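Local structure of methylocystis parvus OBBP MbnE (Methylocystis parvus OBBP, 5ICQ) at residues A309-L321 with R589-T601. The protein probably binds the copper-chelating peptide methanobactin in the periplasm, as a solute-binding protein of a bacterial transport system. Numbering follows the deposited sequence.
Sequences ARESLKNENPKGL and RSPRYGSPIFGPT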
ATOM      1  N   ALA A 309      23.839   6.351 -11.506  1.00 15.22           N
ATOM      2  CA  ALA A 309      22.975   7.497 -11.746  1.00 18.34           C
ATOM      3  C   ALA A 309      21.853   7.506 -10.719  1.00 18.87           C
ATOM      4  O   ALA A 309      21.455   6.460 -10.209  1.00 15.54           O
ATOM      5  CB  ALA A 309      22.391   7.461 -13.169  1.00 18.32           C
ATOM      6  N   ARG A 310      21.331   8.685 -10.420  1.00 13.72           N
ATOM      7  CA  ARG A 310      20.148   8.764  -9.579  1.00 13.85           C
ATOM      8  C   ARG A 310      19.039   9.499 -10.318  1.00 17.36           C
ATOM      9  O   ARG A 310      19.295  10.300 -11.224  1.00 17.36           O
ATOM     10  CB  ARG A 310      20.455   9.424  -8.249  1.00 15.70           C
ATOM     11  CG  ARG A 310      20.861  10.869  -8.330  1.00 17.28           C
ATOM     12  CD  ARG A 310      20.748  11.453  -6.948  1.00 20.64           C
ATOM     13  NE  ARG A 310      21.232  12.817  -6.860  1.00 21.50           N
ATOM     14  CZ  ARG A 310      20.976  13.621  -5.832  1.00 24.13           C
ATOM     15  NH1 ARG A 310      20.230  13.191  -4.823  1.00 18.86           N
ATOM     16  NH2 ARG A 310      21.469  14.850  -5.816  1.00 22.79           N
ATOM     17  N   GLU A 311      17.797   9.188  -9.952  1.00 12.13           N
ATOM     18  CA  GLU A 311      16.633   9.711 -10.654  1.00 13.62           C
ATOM     19  C   GLU A 311      15.485   9.870  -9.676  1.00 15.56           C
ATOM     20  O   GLU A 311      15.400   9.144  -8.679  1.00 16.17           O
ATOM     21  CB  GLU A 311      16.137   8.778 -11.770  1.00 18.79           C
ATOM     22  CG  GLU A 311      17.170   8.113 -12.635  1.00 31.94           C
ATOM     23  CD  GLU A 311      16.507   7.286 -13.721  1.00 31.62           C
ATOM     24  OE1 GLU A 311      15.837   7.885 -14.588  1.00 26.03           O
ATOM     25  OE2 GLU A 311      16.624   6.043 -13.689  1.00 34.82           O
ATOM     26  N   SER A 312      14.571  10.787  -9.999  1.00 11.55           N
ATOM     27  CA  SER A 312      13.271  10.873  -9.335  1.00  9.48           C
ATOM     28  C   SER A 312      12.200  10.471 -10.335  1.00 17.79           C
ATOM     29  O   SER A 312      12.160  11.007 -11.444  1.00 19.13           O
ATOM     30  CB  SER A 312      12.988  12.285  -8.817  1.00 17.90           C
ATOM     31  OG  SER A 312      13.894  12.649  -7.793  1.00 30.64           O
ATOM     32  N   LEU A 313      11.351   9.515  -9.962  1.00 11.95           N
ATOM     33  CA  LEU A 313      10.310   9.028 -10.857  1.00 14.66           C
ATOM     34  C   LEU A 313       8.939   9.207 -10.221  1.00 12.24           C
ATOM     35  O   LEU A 313       8.778   9.116  -9.001  1.00 13.18           O
ATOM     36  CB  LEU A 313      10.521   7.550 -11.208  1.00 18.61           C
ATOM     37  CG  LEU A 313      11.895   7.155 -11.754  1.00 23.56           C
ATOM     38  CD1 LEU A 313      11.949   5.645 -11.980  1.00 24.68           C
ATOM     39  CD2 LEU A 313      12.199   7.898 -13.042  1.00 21.06           C
ATOM     40  N   LYS A 314       7.944   9.452 -11.064  1.00 15.18           N
ATOM     41  CA  LYS A 314       6.573   9.631 -10.610  1.00 16.79           C
ATOM     42  C   LYS A 314       5.651   8.820 -11.501  1.00 15.86           C
ATOM     43  O   LYS A 314       5.862   8.746 -12.716  1.00 14.00           O
ATOM     44  CB  LYS A 314       6.158  11.109 -10.660  1.00 22.37           C
ATOM     45  CG  LYS A 314       4.906  11.429  -9.848  1.00 31.23           C
ATOM     46  CD  LYS A 314       4.436  12.852 -10.104  1.00 40.19           C
ATOM     47  CE  LYS A 314       3.477  13.344  -9.021  1.00 49.74           C
ATOM     48  NZ  LYS A 314       3.068  12.278  -8.053  1.00 53.24           N
ATOM     49  N   ASN A 315       4.619   8.222 -10.917  1.00 13.75           N
ATOM     50  CA  ASN A 315       3.546   7.669 -11.738  1.00 14.80           C
ATOM     51  C   ASN A 315       2.219   8.175 -11.172  1.00 16.54           C
ATOM     52  O   ASN A 315       2.141   9.200 -10.480  1.00 14.23           O
ATOM     53  CB  ASN A 315       3.655   6.134 -11.866  1.00 13.44           C
ATOM     54  CG  ASN A 315       3.449   5.400 -10.554  1.00 16.27           C
ATOM     55  OD1 ASN A 315       3.102   6.000  -9.534  1.00 13.44           O
ATOM     56  ND2 ASN A 315       3.653   4.076 -10.580  1.00 13.23           N
ATOM     57  N   GLU A 316       1.137   7.475 -11.491  1.00 12.91           N
ATOM     58  CA  GLU A 316      -0.196   7.919 -11.118  1.00 17.63           C
ATOM     59  C   GLU A 316      -0.715   7.231  -9.865  1.00 13.61           C
ATOM     60  O   GLU A 316      -1.899   7.366  -9.546  1.00 10.52           O
ATOM     61  CB  GLU A 316      -1.154   7.712 -12.286  1.00 18.63           C
ATOM     62  CG  GLU A 316      -0.737   8.525 -13.508  1.00 33.03           C
ATOM     63  CD  GLU A 316      -1.492   8.140 -14.758  1.00 40.11           C
ATOM     64  OE1 GLU A 316      -2.729   8.309 -14.783  1.00 47.76           O
ATOM     65  OE2 GLU A 316      -0.846   7.668 -15.717  1.00 40.00           O
ATOM     66  N   ASN A 317       0.135   6.514  -9.149  1.00 12.24           N
ATOM     67  CA  ASN A 317      -0.289   5.905  -7.895  1.00 14.56           C
ATOM     68  C   ASN A 317      -0.597   6.992  -6.868  1.00 17.86           C
ATOM     69  O   ASN A 317       0.193   7.924  -6.712  1.00 12.92           O
ATOM     70  CB  ASN A 317       0.796   4.982  -7.358  1.00 13.26           C
ATOM     71  CG  ASN A 317       0.235   3.885  -6.488  1.00 13.92           C
ATOM     72  OD1 ASN A 317      -0.461   2.998  -6.977  1.00 16.19           O
ATOM     73  ND2 ASN A 317       0.524   3.941  -5.190  1.00 14.95           N
ATOM     74  N   PRO A 318      -1.715   6.905  -6.149  1.00 11.09           N
ATOM     75  CA  PRO A 318      -2.028   7.940  -5.154  1.00 13.49           C
ATOM     76  C   PRO A 318      -1.055   7.932  -3.986  1.00 13.47           C
ATOM     77  O   PRO A 318      -0.449   6.911  -3.650  1.00 12.50           O
ATOM     78  CB  PRO A 318      -3.446   7.580  -4.690  1.00 16.02           C
ATOM     79  CG  PRO A 318      -3.606   6.135  -5.034  1.00 24.06           C
ATOM     80  CD  PRO A 318      -2.804   5.926  -6.294  1.00 11.47           C
ATOM     81  N   LYS A 319      -0.937   9.096  -3.351  1.00  9.68           N
ATOM     82  CA  LYS A 319      -0.001   9.344  -2.264  1.00 10.14           C
ATOM     83  C   LYS A 319      -0.772   9.561  -0.969  1.00 12.80           C
ATOM     84  O   LYS A 319      -1.986   9.800  -0.976  1.00 13.05           O
ATOM     85  CB  LYS A 319       0.868  10.570  -2.556  1.00 10.61           C
ATOM     86  CG  LYS A 319       1.652  10.493  -3.869  1.00 21.17           C
ATOM     87  CD  LYS A 319       2.796   9.498  -3.747  1.00 21.33           C
ATOM     88  CE  LYS A 319       3.571   9.388  -5.046  1.00 31.79           C
ATOM     89  NZ  LYS A 319       2.676   9.022  -6.184  1.00 36.14           N
ATOM     90  N   GLY A 320      -0.048   9.504   0.145  1.00 14.55           N
ATOM     91  CA  GLY A 320      -0.665   9.652   1.455  1.00 12.05           C
ATOM     92  C   GLY A 320      -1.212   8.320   1.943  1.00 15.70           C
ATOM     93  O   GLY A 320      -1.063   7.313   1.255  1.00 12.58           O
ATOM     94  N   LEU A 321      -1.820   8.293   3.129  1.00  9.41           N
ATOM     95  CA  LEU A 321      -1.845   9.437   4.040  1.00  8.26           C
ATOM     96  C   LEU A 321      -1.353   8.972   5.413  1.00  9.09           C
ATOM     97  O   LEU A 321      -1.824   7.953   5.939  1.00 11.57           O
ATOM     98  CB  LEU A 321      -3.259  10.040   4.155  1.00 10.38           C
ATOM     99  CG  LEU A 321      -3.469  11.205   5.157  1.00  9.72           C
ATOM    100  CD1 LEU A 321      -4.620  12.116   4.715  1.00 10.51           C
ATOM    101  CD2 LEU A 321      -3.735  10.700   6.592  1.00  6.92           C
ATOM    102  N   ARG A 589       9.054   3.019 -20.924  1.00 21.47           N
ATOM    103  CA  ARG A 589       7.761   3.299 -20.319  1.00 25.35           C
ATOM    104  C   ARG A 589       7.648   2.543 -18.998  1.00 24.09           C
ATOM    105  O   ARG A 589       7.728   1.312 -18.978  1.00 21.80           O
ATOM    106  CB  ARG A 589       6.635   2.909 -21.275  1.00 28.95           C
ATOM    107  CG  ARG A 589       5.268   3.010 -20.663  1.00 34.46           C
ATOM    108  CD  ARG A 589       4.193   2.857 -21.703  1.00 38.74           C
ATOM    109  NE  ARG A 589       2.866   2.827 -21.082  1.00 33.76           N
ATOM    110  CZ  ARG A 589       1.715   2.788 -21.741  1.00 44.45           C
ATOM    111  NH1 ARG A 589       1.714   2.778 -23.077  1.00 45.17           N
ATOM    112  NH2 ARG A 589       0.569   2.756 -21.065  1.00 32.59           N
ATOM    113  N   SER A 590       7.449   3.278 -17.914  1.00 17.80           N
ATOM    114  CA  SER A 590       7.278   2.710 -16.587  1.00 23.45           C
ATOM    115  C   SER A 590       5.795   2.524 -16.273  1.00 15.57           C
ATOM    116  O   SER A 590       4.936   3.175 -16.879  1.00 19.13           O
ATOM    117  CB  SER A 590       7.944   3.617 -15.555  1.00 27.92           C
ATOM    118  OG  SER A 590       9.338   3.701 -15.823  1.00 30.94           O
ATOM    119  N   PRO A 591       5.453   1.629 -15.343  1.00 16.92           N
ATOM    120  CA  PRO A 591       4.031   1.365 -15.073  1.00 19.89           C
ATOM    121  C   PRO A 591       3.336   2.573 -14.467  1.00 11.82           C
ATOM    122  O   PRO A 591       3.913   3.291 -13.647  1.00 13.86           O
ATOM    123  CB  PRO A 591       4.067   0.191 -14.084  1.00 16.56           C
ATOM    124  CG  PRO A 591       5.396   0.252 -13.469  1.00 19.99           C
ATOM    125  CD  PRO A 591       6.327   0.764 -14.536  1.00 15.01           C
ATOM    126  N   ARG A 592       2.075   2.782 -14.872  1.00 13.97           N
ATOM    127  CA  ARG A 592       1.313   3.938 -14.397  1.00 16.86           C
ATOM    128  C   ARG A 592       0.942   3.837 -12.919  1.00 13.53           C
ATOM    129  O   ARG A 592       0.666   4.868 -12.285  1.00 13.10           O
ATOM    130  CB  ARG A 592       0.023   4.108 -15.209  1.00 13.69           C
ATOM    131  CG  ARG A 592       0.215   4.429 -16.680  1.00 25.16           C
ATOM    132  CD  ARG A 592      -1.121   4.540 -17.412  1.00 30.62           C
ATOM    133  NE  ARG A 592      -1.952   5.635 -16.901  1.00 44.71           N
ATOM    134  CZ  ARG A 592      -3.190   5.907 -17.320  1.00 45.07           C
ATOM    135  NH1 ARG A 592      -3.759   5.161 -18.259  1.00 40.58           N
ATOM    136  NH2 ARG A 592      -3.863   6.926 -16.801  1.00 40.53           N
ATOM    137  N   TYR A 593       0.888   2.629 -12.364  1.00 12.27           N
ATOM    138  CA  TYR A 593       0.422   2.445 -10.998  1.00 17.13           C
ATOM    139  C   TYR A 593       1.427   1.618 -10.209  1.00 19.79           C
ATOM    140  O   TYR A 593       2.426   1.124 -10.744  1.00 13.73           O
ATOM    141  CB  TYR A 593      -0.977   1.798 -10.962  1.00 12.63           C
ATOM    142  CG  TYR A 593      -2.007   2.682 -11.597  1.00 14.16           C
ATOM    143  CD1 TYR A 593      -2.561   3.752 -10.898  1.00 17.39           C
ATOM    144  CD2 TYR A 593      -2.390   2.489 -12.919  1.00 11.30           C
ATOM    145  CE1 TYR A 593      -3.492   4.586 -11.497  1.00 16.55           C
ATOM    146  CE2 TYR A 593      -3.312   3.311 -13.520  1.00 14.66           C
ATOM    147  CZ  TYR A 593      -3.861   4.357 -12.812  1.00 20.11           C
ATOM    148  OH  TYR A 593      -4.785   5.156 -13.443  1.00 22.02           O
ATOM    149  N   GLY A 594       1.158   1.503  -8.910  1.00 18.54           N
ATOM    150  CA  GLY A 594       2.021   0.756  -8.022  1.00 24.14           C
ATOM    151  C   GLY A 594       3.017   1.606  -7.262  1.00 20.36           C
ATOM    152  O   GLY A 594       3.539   2.596  -7.781  1.00 16.65           O
ATOM    153  N   SER A 595       3.284   1.221  -6.023  1.00 13.42           N
ATOM    154  CA  SER A 595       4.349   1.828  -5.240  1.00 17.87           C
ATOM    155  C   SER A 595       4.945   0.742  -4.347  1.00 21.17           C
ATOM    156  O   SER A 595       4.202   0.031  -3.683  1.00 23.09           O
ATOM    157  CB  SER A 595       3.833   3.001  -4.400  1.00 29.02           C
ATOM    158  OG  SER A 595       4.902   3.654  -3.725  1.00 25.98           O
ATOM    159  N   PRO A 596       6.283   0.578  -4.354  1.00 19.78           N
ATOM    160  CA  PRO A 596       7.273   1.257  -5.201  1.00 16.40           C
ATOM    161  C   PRO A 596       7.014   0.990  -6.675  1.00 15.13           C
ATOM    162  O   PRO A 596       6.315   0.029  -7.000  1.00 13.90           O
ATOM    163  CB  PRO A 596       8.606   0.630  -4.772  1.00 24.14           C
ATOM    164  CG  PRO A 596       8.349   0.051  -3.420  1.00 29.78           C
ATOM    165  CD  PRO A 596       6.914  -0.373  -3.420  1.00 24.14           C
ATOM    166  N   ILE A 597       7.561   1.828  -7.551  1.00 11.74           N
ATOM    167  CA  ILE A 597       7.259   1.693  -8.974  1.00 11.05           C
ATOM    168  C   ILE A 597       7.805   0.379  -9.530  1.00 16.03           C
ATOM    169  O   ILE A 597       7.176  -0.252 -10.388  1.00 12.08           O
ATOM    170  CB  ILE A 597       7.793   2.910  -9.743  1.00 14.27           C
ATOM    171  CG1 ILE A 597       7.016   4.168  -9.332  1.00 15.95           C
ATOM    172  CG2 ILE A 597       7.665   2.684 -11.249  1.00 15.14           C
ATOM    173  CD1 ILE A 597       7.612   5.474  -9.863  1.00 17.45           C
ATOM    174  N   PHE A 598       8.968  -0.062  -9.053  1.00 12.60           N
ATOM    175  CA  PHE A 598       9.536  -1.332  -9.482  1.00 13.49           C
ATOM    176  C   PHE A 598       9.579  -2.323  -8.324  1.00 16.95           C
ATOM    177  O   PHE A 598       9.770  -1.944  -7.168  1.00 26.93           O
ATOM    178  CB  PHE A 598      10.943  -1.130 -10.052  1.00 16.27           C
ATOM    179  CG  PHE A 598      11.000  -0.092 -11.132  1.00 14.39           C
ATOM    180  CD1 PHE A 598      10.362  -0.306 -12.345  1.00 15.51           C
ATOM    181  CD2 PHE A 598      11.665   1.101 -10.924  1.00 17.29           C
ATOM    182  CE1 PHE A 598      10.391   0.656 -13.345  1.00 13.29           C
ATOM    183  CE2 PHE A 598      11.703   2.074 -11.916  1.00 17.40           C
ATOM    184  CZ  PHE A 598      11.070   1.852 -13.124  1.00 15.21           C
ATOM    185  N   GLY A 599       9.413  -3.603  -8.646  1.00 18.80           N
ATOM    186  CA  GLY A 599       9.503  -4.653  -7.655  1.00 22.75           C
ATOM    187  C   GLY A 599      10.904  -4.745  -7.088  1.00 17.58           C
ATOM    188  O   GLY A 599      11.851  -4.176  -7.636  1.00 18.92           O
ATOM    189  N   PRO A 600      11.074  -5.480  -5.985  1.00 24.58           N
ATOM    190  CA  PRO A 600      12.405  -5.553  -5.360  1.00 21.99           C
ATOM    191  C   PRO A 600      13.458  -6.201  -6.243  1.00 18.21           C
ATOM    192  O   PRO A 600      14.649  -5.907  -6.075  1.00 19.54           O
ATOM    193  CB  PRO A 600      12.154  -6.377  -4.086  1.00 23.70           C
ATOM    194  CG  PRO A 600      10.922  -7.183  -4.403  1.00 26.59           C
ATOM    195  CD  PRO A 600      10.073  -6.292  -5.268  1.00 27.45           C
ATOM    196  N   THR A 601      13.071  -7.054  -7.196  1.00 11.20           N
ATOM    197  CA  THR A 601      14.047  -7.691  -8.071  1.00 10.10           C
ATOM    198  C   THR A 601      14.000  -7.158  -9.499  1.00 10.59           C
ATOM    199  O   THR A 601      14.581  -7.782 -10.400  1.00 12.23           O
ATOM    200  CB  THR A 601      13.852  -9.209  -8.076  1.00 16.12           C
ATOM    201  OG1 THR A 601      12.566  -9.518  -8.616  1.00 14.09           O
ATOM    202  CG2 THR A 601      13.954  -9.766  -6.652  1.00 17.51           C
TER
HETATM  203  O   HOH W   1       4.239   5.148  -6.904  1.00 25.81           O
HETATM  204  O   HOH W   2      -4.782   8.016 -13.234  1.00 30.51           O
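Just past the end of strand 308-313, Asn315 and Glu316 meet Pro591 to Gly594. Asn315 forms an Asx turn here, its OD1 accepting from Asn317 N at 3.0 Å. In this family 5 solute-binding protein, the contact joins the end of an antiparallel sheet's edge strand to a loop near the C-terminus. CG of Asn315 lies between its backbone N and carbonyl carbon (chi1 66°), which sends the amide into that loop. Asn315 ND2 donates to Gly594 O, on a lone pair, and to Pro591 O, both at 3.2 Å. Both acceptors lie near the amide plane, which fixes its rotation. With an alanine here, the carbonyls of Pro591 and Gly594 would probably lose their amide donor, and the Asx turn its acceptor. Glu316 N donates to Arg592 O at 2.8 Å. The Glu316 carboxylate forms a side-on salt bridge with Arg592, whose backbone N is hydrogen-bonded to Asp105 OD1. Arg592 NH2 donates to Glu316 OE1 at 2.7 Å on the syn lone pair, almost straight at 174°. NE reaches OE2 from above the carboxylate plane. On the strand side, Leu313 CD1 touches the edge of the Phe598 ring at CE2, 3.6 Å away. At the far end of the turn, Gly594 N donates to Asn317 OD1 at 2.9 Å, from above the carbonyl plane.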